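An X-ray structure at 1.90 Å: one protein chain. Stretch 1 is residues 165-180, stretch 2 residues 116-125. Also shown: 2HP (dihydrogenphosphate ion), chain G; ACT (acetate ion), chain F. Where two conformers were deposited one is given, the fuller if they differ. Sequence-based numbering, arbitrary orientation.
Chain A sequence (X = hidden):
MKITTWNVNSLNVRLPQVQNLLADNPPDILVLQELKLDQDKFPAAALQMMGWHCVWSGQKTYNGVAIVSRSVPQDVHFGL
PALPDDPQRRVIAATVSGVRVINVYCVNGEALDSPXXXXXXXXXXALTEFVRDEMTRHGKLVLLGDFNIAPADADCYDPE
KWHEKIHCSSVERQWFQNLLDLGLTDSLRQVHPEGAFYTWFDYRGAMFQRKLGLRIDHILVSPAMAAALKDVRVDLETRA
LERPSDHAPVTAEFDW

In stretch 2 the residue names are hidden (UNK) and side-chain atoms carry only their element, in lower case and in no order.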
ATOM      1  N   LYS A 165       8.230 -18.883  -5.189  1.00 13.80           N
ATOM      2  CA  LYS A 165       8.780 -18.375  -3.930  1.00 14.57           C
ATOM      3  C   LYS A 165       7.925 -17.219  -3.451  1.00 13.87           C
ATOM      4  O   LYS A 165       7.100 -16.673  -4.228  1.00 12.92           O
ATOM      5  CB  LYS A 165      10.237 -17.911  -4.118  1.00 15.86           C
ATOM      6  CG  LYS A 165      11.130 -18.961  -4.800  1.00 19.23           C
ATOM      7  CD  LYS A 165      11.732 -19.963  -3.832  1.00 24.95           C
ATOM      8  CE  LYS A 165      13.023 -20.572  -4.423  1.00 27.90           C
ATOM      9  NZ  LYS A 165      12.745 -21.109  -5.814  1.00 33.02           N
ATOM     10  N   ILE A 166       8.100 -16.865  -2.177  1.00 13.28           N
ATOM     11  CA  ILE A 166       7.290 -15.832  -1.517  1.00 12.93           C
ATOM     12  C   ILE A 166       7.191 -14.581  -2.427  1.00 12.83           C
ATOM     13  O   ILE A 166       8.142 -14.223  -3.130  1.00 12.64           O
ATOM     14  CB  ILE A 166       7.832 -15.526  -0.061  1.00 13.03           C
ATOM     15  CG1 ILE A 166       6.781 -14.795   0.824  1.00 10.75           C
ATOM     16  CG2 ILE A 166       9.183 -14.764  -0.121  1.00 13.34           C
ATOM     17  CD1 ILE A 166       5.436 -15.581   1.104  1.00 10.45           C
ATOM     18  N   HIS A 167       6.023 -13.952  -2.421  1.00 12.34           N
ATOM     19  CA  HIS A 167       5.680 -12.783  -3.236  1.00 11.64           C
ATOM     20  C   HIS A 167       5.305 -13.068  -4.675  1.00 11.79           C
ATOM     21  O   HIS A 167       4.488 -12.344  -5.238  1.00 11.29           O
ATOM     22  CB  HIS A 167       6.740 -11.653  -3.206  1.00 11.54           C
ATOM     23  CG  HIS A 167       7.158 -11.245  -1.835  1.00 12.55           C
ATOM     24  ND1 HIS A 167       6.253 -10.947  -0.834  1.00 11.50           N
ATOM     25  CD2 HIS A 167       8.394 -11.116  -1.282  1.00 13.27           C
ATOM     26  CE1 HIS A 167       6.914 -10.637   0.270  1.00 15.35           C
ATOM     27  NE2 HIS A 167       8.212 -10.721   0.023  1.00 14.98           N
ATOM     28  N   CYS A 168       5.911 -14.101  -5.263  0.50 11.40           N
ATOM     29  CA  CYS A 168       5.755 -14.393  -6.691  0.50 11.21           C
ATOM     30  C   CYS A 168       5.108 -15.748  -7.023  0.50 11.23           C
ATOM     31  O   CYS A 168       5.183 -16.204  -8.176  0.50 10.45           O
ATOM     32  CB  CYS A 168       7.135 -14.330  -7.360  0.50 11.44           C
ATOM     33  SG  CYS A 168       7.974 -12.765  -7.082  0.50 11.59           S
ATOM     34  N   SER A 169       4.503 -16.398  -6.032  1.00 11.11           N
ATOM     35  CA  SER A 169       3.881 -17.715  -6.256  1.00 11.58           C
ATOM     36  C   SER A 169       2.542 -17.631  -6.982  1.00 12.08           C
ATOM     37  O   SER A 169       1.812 -16.612  -6.921  1.00 12.25           O
ATOM     38  CB  SER A 169       3.716 -18.510  -4.934  1.00 10.98           C
ATOM     39  OG  SER A 169       2.670 -17.962  -4.132  1.00 10.69           O
ATOM     40  N   SER A 170       2.223 -18.704  -7.685  1.00 12.81           N
ATOM     41  CA  SER A 170       0.941 -18.842  -8.380  1.00 14.47           C
ATOM     42  C   SER A 170      -0.251 -18.650  -7.437  1.00 13.74           C
ATOM     43  O   SER A 170      -1.234 -17.943  -7.768  1.00 13.26           O
ATOM     44  CB  SER A 170       0.888 -20.192  -9.113  1.00 15.53           C
ATOM     45  OG  SER A 170       0.993 -21.301  -8.204  1.00 21.14           O
ATOM     46  N   VAL A 171      -0.176 -19.217  -6.243  1.00 12.09           N
ATOM     47  CA  VAL A 171      -1.318 -19.056  -5.329  1.00 12.75           C
ATOM     48  C   VAL A 171      -1.478 -17.608  -4.822  1.00 11.63           C
ATOM     49  O   VAL A 171      -2.593 -17.097  -4.753  1.00 12.55           O
ATOM     50  CB  VAL A 171      -1.316 -20.093  -4.172  1.00 12.79           C
ATOM     51  CG1 VAL A 171      -0.093 -19.918  -3.249  1.00 12.83           C
ATOM     52  CG2 VAL A 171      -2.642 -20.050  -3.419  1.00 13.99           C
ATOM     53  N   GLU A 172      -0.372 -16.963  -4.467  1.00 11.69           N
ATOM     54  CA  GLU A 172      -0.412 -15.534  -4.085  1.00 11.71           C
ATOM     55  C   GLU A 172      -0.977 -14.715  -5.222  1.00 11.70           C
ATOM     56  O   GLU A 172      -1.810 -13.810  -5.012  1.00 11.50           O
ATOM     57  CB  GLU A 172       0.989 -15.037  -3.744  1.00 12.88           C
ATOM     58  CG  GLU A 172       1.463 -15.434  -2.339  1.00 10.84           C
ATOM     59  CD  GLU A 172       2.976 -15.209  -2.165  1.00 11.52           C
ATOM     60  OE1 GLU A 172       3.752 -15.887  -2.856  1.00 13.25           O
ATOM     61  OE2 GLU A 172       3.390 -14.349  -1.361  1.00 11.68           O
ATOM     62  N   ARG A 173      -0.571 -15.046  -6.448  1.00 11.22           N
ATOM     63  CA  ARG A 173      -1.100 -14.310  -7.604  1.00 11.62           C
ATOM     64  C   ARG A 173      -2.610 -14.517  -7.760  1.00 12.66           C
ATOM     65  O   ARG A 173      -3.345 -13.585  -8.111  1.00 12.76           O
ATOM     66  CB  ARG A 173      -0.302 -14.650  -8.863  1.00 11.24           C
ATOM     67  CG  ARG A 173       1.081 -14.069  -8.789  1.00  9.66           C
ATOM     68  CD  ARG A 173       1.987 -14.585  -9.878  1.00 10.68           C
ATOM     69  NE  ARG A 173       3.234 -13.792  -9.855  1.00 10.06           N
ATOM     70  CZ  ARG A 173       4.340 -14.133 -10.500  1.00 12.29           C
ATOM     71  NH1 ARG A 173       4.367 -15.253 -11.234  1.00 11.43           N
ATOM     72  NH2 ARG A 173       5.411 -13.337 -10.450  1.00  9.72           N
ATOM     73  N   GLN A 174      -3.085 -15.704  -7.384  1.00 13.16           N
ATOM     74  CA  GLN A 174      -4.533 -15.927  -7.332  1.00 13.28           C
ATOM     75  C   GLN A 174      -5.246 -15.071  -6.286  1.00 12.77           C
ATOM     76  O   GLN A 174      -6.337 -14.563  -6.564  1.00 11.84           O
ATOM     77  CB  GLN A 174      -4.892 -17.399  -7.139  1.00 14.10           C
ATOM     78  CG  GLN A 174      -6.424 -17.672  -7.393  1.00 17.29           C
ATOM     79  CD  GLN A 174      -6.899 -17.165  -8.765  1.00 22.34           C
ATOM     80  OE1 GLN A 174      -6.419 -17.603  -9.828  1.00 26.36           O
ATOM     81  NE2 GLN A 174      -7.851 -16.249  -8.748  1.00 22.28           N
ATOM     82  N   TRP A 175      -4.636 -14.885  -5.114  1.00 11.29           N
ATOM     83  CA  TRP A 175      -5.215 -13.998  -4.095  1.00 11.91           C
ATOM     84  C   TRP A 175      -5.294 -12.561  -4.589  1.00 11.14           C
ATOM     85  O   TRP A 175      -6.299 -11.894  -4.357  1.00 11.87           O
ATOM     86  CB  TRP A 175      -4.456 -14.058  -2.762  1.00 12.24           C
ATOM     87  CG  TRP A 175      -4.342 -15.461  -2.234  1.00 13.58           C
ATOM     88  CD1 TRP A 175      -5.163 -16.529  -2.520  1.00 12.88           C
ATOM     89  CD2 TRP A 175      -3.336 -15.953  -1.330  1.00 11.51           C
ATOM     90  NE1 TRP A 175      -4.705 -17.657  -1.867  1.00 14.05           N
ATOM     91  CE2 TRP A 175      -3.585 -17.326  -1.134  1.00 11.90           C
ATOM     92  CE3 TRP A 175      -2.225 -15.369  -0.708  1.00 13.25           C
ATOM     93  CZ2 TRP A 175      -2.776 -18.119  -0.322  1.00 13.09           C
ATOM     94  CZ3 TRP A 175      -1.406 -16.165   0.096  1.00 11.23           C
ATOM     95  CH2 TRP A 175      -1.697 -17.521   0.283  1.00 12.70           C
ATOM     96  N   PHE A 176      -4.278 -12.111  -5.312  1.00 10.64           N
ATOM     97  CA  PHE A 176      -4.299 -10.787  -5.901  1.00 11.13           C
ATOM     98  C   PHE A 176      -5.405 -10.713  -6.967  1.00 11.75           C
ATOM     99  O   PHE A 176      -6.163  -9.732  -7.028  1.00 11.96           O
ATOM    100  CB  PHE A 176      -2.917 -10.420  -6.477  1.00 11.44           C
ATOM    101  CG  PHE A 176      -2.864  -9.030  -7.089  1.00 11.73           C
ATOM    102  CD1 PHE A 176      -2.771  -7.898  -6.268  1.00 12.47           C
ATOM    103  CD2 PHE A 176      -2.940  -8.855  -8.467  1.00 11.58           C
ATOM    104  CE1 PHE A 176      -2.728  -6.621  -6.821  1.00 12.57           C
ATOM    105  CE2 PHE A 176      -2.895  -7.563  -9.021  1.00 13.75           C
ATOM    106  CZ  PHE A 176      -2.770  -6.464  -8.192  1.00 12.78           C
ATOM    107  N   GLN A 177      -5.519 -11.762  -7.776  1.00 11.71           N
ATOM    108  CA  GLN A 177      -6.580 -11.825  -8.792  1.00 13.35           C
ATOM    109  C   GLN A 177      -7.962 -11.779  -8.141  1.00 13.60           C
ATOM    110  O   GLN A 177      -8.881 -11.137  -8.684  1.00 14.09           O
ATOM    111  CB  GLN A 177      -6.400 -13.044  -9.730  1.00 13.42           C
ATOM    112  CG  GLN A 177      -7.347 -13.071 -10.973  1.00 16.15           C
ATOM    113  CD  GLN A 177      -7.169 -11.865 -11.874  1.00 16.94           C
ATOM    114  OE1 GLN A 177      -6.052 -11.572 -12.301  1.00 18.06           O
ATOM    115  NE2 GLN A 177      -8.251 -11.145 -12.147  1.00 16.14           N
ATOM    116  N   ASN A 178      -8.111 -12.400  -6.971  1.00 13.24           N
ATOM    117  CA  ASN A 178      -9.413 -12.366  -6.290  1.00 12.63           C
ATOM    118  C   ASN A 178      -9.884 -10.955  -5.933  1.00 13.26           C
ATOM    119  O   ASN A 178     -11.085 -10.676  -5.864  1.00 12.56           O
ATOM    120  CB  ASN A 178      -9.412 -13.249  -5.051  1.00 12.30           C
ATOM    121  CG  ASN A 178      -9.193 -14.711  -5.373  1.00 11.42           C
ATOM    122  OD1 ASN A 178      -9.388 -15.129  -6.502  1.00 13.62           O
ATOM    123  ND2 ASN A 178      -8.809 -15.509  -4.360  1.00 12.52           N
ATOM    124  N   LEU A 179      -8.942 -10.060  -5.674  1.00 12.90           N
ATOM    125  CA  LEU A 179      -9.257  -8.647  -5.437  1.00 11.55           C
ATOM    126  C   LEU A 179      -9.667  -7.939  -6.742  1.00 11.71           C
ATOM    127  O   LEU A 179     -10.670  -7.268  -6.788  1.00 11.77           O
ATOM    128  CB  LEU A 179      -8.055  -7.947  -4.780  1.00 10.61           C
ATOM    129  CG  LEU A 179      -7.691  -8.392  -3.360  1.00 11.61           C
ATOM    130  CD1 LEU A 179      -6.351  -7.764  -2.927  1.00 12.84           C
ATOM    131  CD2 LEU A 179      -8.827  -8.075  -2.329  1.00  8.20           C
ATOM    132  N   LEU A 180      -8.873  -8.082  -7.798  1.00 12.39           N
ATOM    133  CA  LEU A 180      -9.260  -7.567  -9.111  1.00 13.17           C
ATOM    134  C   LEU A 180     -10.673  -8.041  -9.540  1.00 14.04           C
ATOM    135  O   LEU A 180     -11.451  -7.237 -10.091  1.00 14.06           O
ATOM    136  CB  LEU A 180      -8.236  -7.982 -10.177  1.00 13.13           C
ATOM    137  CG  LEU A 180      -6.790  -7.488  -9.983  1.00 12.24           C
ATOM    138  CD1 LEU A 180      -5.904  -7.960 -11.131  1.00 12.54           C
ATOM    139  CD2 LEU A 180      -6.709  -5.950  -9.802  1.00 12.91           C
ATOM    140  N   UNK A 116       3.106 -18.501   8.800  1.00 15.88           N
ATOM    141  CA  UNK A 116       2.686 -17.141   8.398  1.00 15.65           C
ATOM    142  C   UNK A 116       2.082 -17.091   6.996  1.00 14.39           C
ATOM    143  O   UNK A 116       1.352 -16.182   6.682  1.00 15.35           O
ATOM    144  n   UNK A 116       6.940 -13.983  11.820  1.00 25.48           N
ATOM    145  c   UNK A 116       3.837 -16.145   8.558  1.00 15.91           C
ATOM    146  c   UNK A 116       5.908 -15.031  11.582  1.00 20.34           C
ATOM    147  c   UNK A 116       4.294 -15.991   9.991  1.00 16.40           C
ATOM    148  c   UNK A 116       5.486 -15.056  10.117  1.00 19.82           C
ATOM    149  N   UNK A 117       2.361 -18.087   6.161  1.00 13.96           N
ATOM    150  CA  UNK A 117       1.733 -18.177   4.851  1.00 13.21           C
ATOM    151  C   UNK A 117       0.260 -18.626   4.947  1.00 13.66           C
ATOM    152  O   UNK A 117      -0.576 -18.244   4.104  1.00 12.59           O
ATOM    153  c   UNK A 117       1.677 -18.623  -0.252  1.00 11.27           C
ATOM    154  c   UNK A 117       1.187 -19.736   0.404  1.00 11.54           C
ATOM    155  c   UNK A 117       2.675 -17.841   1.773  1.00  8.41           C
ATOM    156  c   UNK A 117       2.523 -19.129   3.930  1.00 13.10           C
ATOM    157  c   UNK A 117       2.206 -18.957   2.460  1.00 11.66           C
ATOM    158  c   UNK A 117       1.451 -19.909   1.763  1.00 11.81           C
ATOM    159  c   UNK A 117       2.431 -17.692   0.414  1.00  8.60           C
ATOM    160  N   UNK A 118      -0.063 -19.471   5.951  1.00 14.46           N
ATOM    161  CA  UNK A 118      -1.468 -19.815   6.198  1.00 14.85           C
ATOM    162  C   UNK A 118      -2.206 -18.575   6.718  1.00 14.09           C
ATOM    163  O   UNK A 118      -3.358 -18.336   6.334  1.00 14.29           O
ATOM    164  c   UNK A 118      -1.042 -22.323   6.692  1.00 20.64           C
ATOM    165  c   UNK A 118      -2.091 -23.424   6.608  1.00 28.68           C
ATOM    166  c   UNK A 118      -1.629 -24.586   5.725  1.00 28.90           C
ATOM    167  n   UNK A 118      -0.707 -25.506   6.473  1.00 31.62           N
ATOM    168  c   UNK A 118      -1.640 -20.995   7.196  1.00 16.69           C
ATOM    169  N   UNK A 119      -1.547 -17.825   7.606  1.00 13.09           N
ATOM    170  CA  UNK A 119      -2.063 -16.524   8.064  1.00 12.83           C
ATOM    171  C   UNK A 119      -2.323 -15.650   6.850  1.00 12.09           C
ATOM    172  O   UNK A 119      -3.414 -15.120   6.708  1.00 13.09           O
ATOM    173  o   UNK A 119      -2.103 -10.456  10.628  1.00 12.65           O
ATOM    174  c   UNK A 119      -0.377 -13.495   9.573  1.00 13.99           C
ATOM    175  c   UNK A 119      -2.970 -12.639  10.190  1.00 16.50           C
ATOM    176  c   UNK A 119      -1.911 -11.756  10.242  1.00 13.79           C
ATOM    177  c   UNK A 119      -0.602 -12.178   9.951  1.00 14.43           C
ATOM    178  c   UNK A 119      -1.126 -15.865   9.073  1.00 12.39           C
ATOM    179  c   UNK A 119      -1.422 -14.422   9.479  1.00 13.80           C
ATOM    180  c   UNK A 119      -2.727 -13.994   9.809  1.00 17.29           C
ATOM    181  N   UNK A 120      -1.344 -15.528   5.952  1.00 12.10           N
ATOM    182  CA  UNK A 120      -1.516 -14.715   4.747  1.00 11.00           C
ATOM    183  C   UNK A 120      -2.783 -15.106   3.980  1.00 11.45           C
ATOM    184  O   UNK A 120      -3.544 -14.233   3.550  1.00 10.78           O
ATOM    185  c   UNK A 120       1.018 -13.827   1.858  1.00 11.96           C
ATOM    186  n   UNK A 120       2.523 -12.496   0.300  1.00 10.24           N
ATOM    187  c   UNK A 120      -0.291 -13.760   2.690  1.00  9.98           C
ATOM    188  c   UNK A 120       1.149 -12.625   0.885  1.00 10.16           C
ATOM    189  c   UNK A 120      -0.296 -14.806   3.808  1.00 10.11           C
ATOM    190  N   UNK A 121      -2.988 -16.416   3.777  1.00 12.08           N
ATOM    191  CA  UNK A 121      -4.162 -16.911   3.041  1.00 13.59           C
ATOM    192  C   UNK A 121      -5.451 -16.483   3.725  1.00 13.78           C
ATOM    193  O   UNK A 121      -6.357 -15.990   3.077  1.00 13.66           O
ATOM    194  c   UNK A 121      -5.192 -20.605   2.129  1.00 22.43           C
ATOM    195  o   UNK A 121      -4.387 -21.200   2.867  1.00 22.65           O
ATOM    196  c   UNK A 121      -4.109 -18.441   2.909  1.00 14.81           C
ATOM    197  o   UNK A 121      -5.925 -21.203   1.335  1.00 26.43           O
ATOM    198  c   UNK A 121      -5.291 -19.082   2.159  1.00 16.54           C
ATOM    199  N   UNK A 122      -5.537 -16.679   5.041  1.00 13.99           N
ATOM    200  CA  UNK A 122      -6.804 -16.411   5.744  1.00 14.72           C
ATOM    201  C   UNK A 122      -7.062 -14.900   5.769  1.00 13.97           C
ATOM    202  O   UNK A 122      -8.217 -14.449   5.711  1.00 14.14           O
ATOM    203  n   UNK A 122      -6.451 -20.036   9.182  1.00 30.98           N
ATOM    204  o   UNK A 122      -5.228 -18.158   9.469  1.00 30.72           O
ATOM    205  c   UNK A 122      -6.359 -18.450   7.313  1.00 21.56           C
ATOM    206  c   UNK A 122      -6.722 -16.934   7.181  1.00 15.46           C
ATOM    207  c   UNK A 122      -5.963 -18.868   8.758  1.00 27.46           C
ATOM    208  N   UNK A 123      -5.984 -14.138   5.914  1.00 12.83           N
ATOM    209  CA  UNK A 123      -6.035 -12.682   6.007  1.00 12.45           C
ATOM    210  C   UNK A 123      -6.516 -12.112   4.648  1.00 12.83           C
ATOM    211  O   UNK A 123      -7.403 -11.255   4.586  1.00 10.99           O
ATOM    212  c   UNK A 123      -4.194  -8.413   3.714  1.00 13.54           C
ATOM    213  c   UNK A 123      -4.492  -9.643   5.742  1.00 12.35           C
ATOM    214  c   UNK A 123      -4.508  -7.190   5.761  1.00 12.65           C
ATOM    215  c   UNK A 123      -4.299  -9.639   4.362  1.00 14.14           C
ATOM    216  c   UNK A 123      -4.655 -12.135   6.437  1.00 11.83           C
ATOM    217  c   UNK A 123      -4.656 -10.668   6.704  1.00 13.01           C
ATOM    218  c   UNK A 123      -4.287  -7.218   4.417  1.00 13.87           C
ATOM    219  n   UNK A 123      -4.794  -8.670   7.751  1.00 13.48           N
ATOM    220  c   UNK A 123      -4.602  -8.407   6.419  1.00 14.75           C
ATOM    221  c   UNK A 123      -4.853 -10.040   7.916  1.00 12.89           C
ATOM    222  N   UNK A 124      -5.941 -12.588   3.547  1.00 12.04           N
ATOM    223  CA  UNK A 124      -6.433 -12.138   2.233  1.00 11.94           C
ATOM    224  C   UNK A 124      -7.911 -12.475   1.958  1.00 12.62           C
ATOM    225  O   UNK A 124      -8.634 -11.688   1.298  1.00 13.09           O
ATOM    226  c   UNK A 124      -3.558  -9.815  -0.517  1.00 12.57           C
ATOM    227  c   UNK A 124      -5.523 -12.651   1.115  1.00 12.60           C
ATOM    228  c   UNK A 124      -3.180 -11.739   1.453  1.00  9.37           C
ATOM    229  c   UNK A 124      -2.332  -9.889   0.152  1.00  9.44           C
ATOM    230  c   UNK A 124      -2.146 -10.861   1.168  1.00  8.37           C
ATOM    231  c   UNK A 124      -4.599 -10.726  -0.208  1.00 11.74           C
ATOM    232  c   UNK A 124      -4.407 -11.693   0.771  1.00 11.39           C
ATOM    233  N   UNK A 125      -8.349 -13.644   2.438  1.00 12.31           N
ATOM    234  CA  UNK A 125      -9.746 -14.058   2.294  1.00 13.68           C
ATOM    235  C   UNK A 125     -10.606 -13.052   3.036  1.00 12.43           C
ATOM    236  O   UNK A 125     -11.676 -12.641   2.549  1.00 13.23           O
ATOM    237  c   UNK A 125      -9.953 -15.445   2.893  1.00 13.70           C
TER
HETATM  238  P   2HP G1261       4.887 -11.518  14.084  1.00 22.95           P
HETATM  239  O1  2HP G1261       5.796 -11.425  12.839  1.00 30.91           O
HETATM  240  O2  2HP G1261       3.905 -12.695  14.179  1.00 28.26           O
HETATM  241  O3  2HP G1261       4.083 -10.104  14.140  1.00 32.19           O
HETATM  242  O4  2HP G1261       5.914 -11.595  15.318  1.00 34.24           O
HETATM  243  C   ACT F1260       9.936  -8.143   1.588  1.00 18.00           C
HETATM  244  O   ACT F1260       9.981  -9.390   1.641  1.00 20.08           O
HETATM  245  OXT ACT F1260      10.422  -7.499   2.554  1.00 17.68           O
HETATM  246  CH3 ACT F1260       9.305  -7.522   0.395  1.00 16.18           C

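Position 116 carries four carbons in a row ending in a nitrogen. The chain is extended beyond its first torsion and touches nothing on stretch 1. This is K116. Its NZ donates a hydrogen bond to O1 of the dihydrogenphosphate ion, 3.0 Å away.

Position 117 has one carbon and then a ring of six carbons, with no oxygen. The CA-to-CB bond points sideways, but the end of the side chain comes nearer to stretch 1; chi1 is t. The ring touches I166, S169, V171, E172 and W175. It is a phenylalanine, F117. CH2 of W175 lies over one ring face, 3.6 Å from F117 CZ. The ring edge meets I166 CD1, 3.6 Å from F117 CD1, and V171 CG1, 3.7 Å from F117 CZ. The carboxylate carbon CD of E172 is also at the edge, 3.6 Å from F117 CE1.

Position 118 again shows four carbons in a row and a terminal nitrogen. Its CA-to-CB bond points away from stretch 1 and it makes no contact there. This is K118.

Position 119 has one carbon and a six-carbon ring bearing one oxygen. It is out of reach of stretch 1. The oxygen borne by the ring makes it a tyrosine, Y119, and its OH is hydrogen-bonded elsewhere in the structure.

Position 120 has four carbons in a row ending in a nitrogen, all torsions t. The nitrogen reaches the carboxylate of E172, and the carbons pack against W175. This is K120. Its NZ donates to E172 OE2 at 2.6 Å, a hydrogen bond within a salt bridge. Its CG packs 3.7 Å from W175 CZ3.

Position 121 has three carbons, the third carrying two oxygens: a carboxylate on a two-carbon spacer. The CA-to-CB bond points sideways, and CA, CB and the next carbon lie along the W175 ring. It is E121. E121 CB is 3.5 Å from W175 CZ2, and E121 CA sits over the face of the six-membered ring, 3.9 Å from its centroid.

Position 122 has three carbons, the third carrying one oxygen and one nitrogen. The CA-to-CB bond points away, and there is no contact to stretch 1. This is Q122.

Position 123 has one carbon, then fused five- and six-membered rings holding eight carbons and one nitrogen. It does not touch stretch 1. Only tryptophan fits. W123 is buried.

Position 124 has one carbon and a plain six-carbon ring. The CA-to-CB bond points toward stretch 1, and the ring touches W175 and L179. This is F124. Its CD2 is 4.2 Å from W175 CB, and its CE2 is 4.2 Å from L179 CD1, which lies at the ring edge.

Position 125 has a single side-chain carbon and no contact. It is A125.

The two helices run nearly parallel, 11° apart, with axes 10.6 Å apart at closest approach. W175 is the knob, set among F117, K120, E121 and F124. Near the start of stretch 1's helix, E172 OE2 accepts from K120 NZ and from H167 N, the latter at 2.9 Å. Its OE1 accepts from S169 OG at 2.7 Å. The salt bridge thus lies beside a mainly apolar packing.

Stretch 2 116-125: KFKYKEQWFA
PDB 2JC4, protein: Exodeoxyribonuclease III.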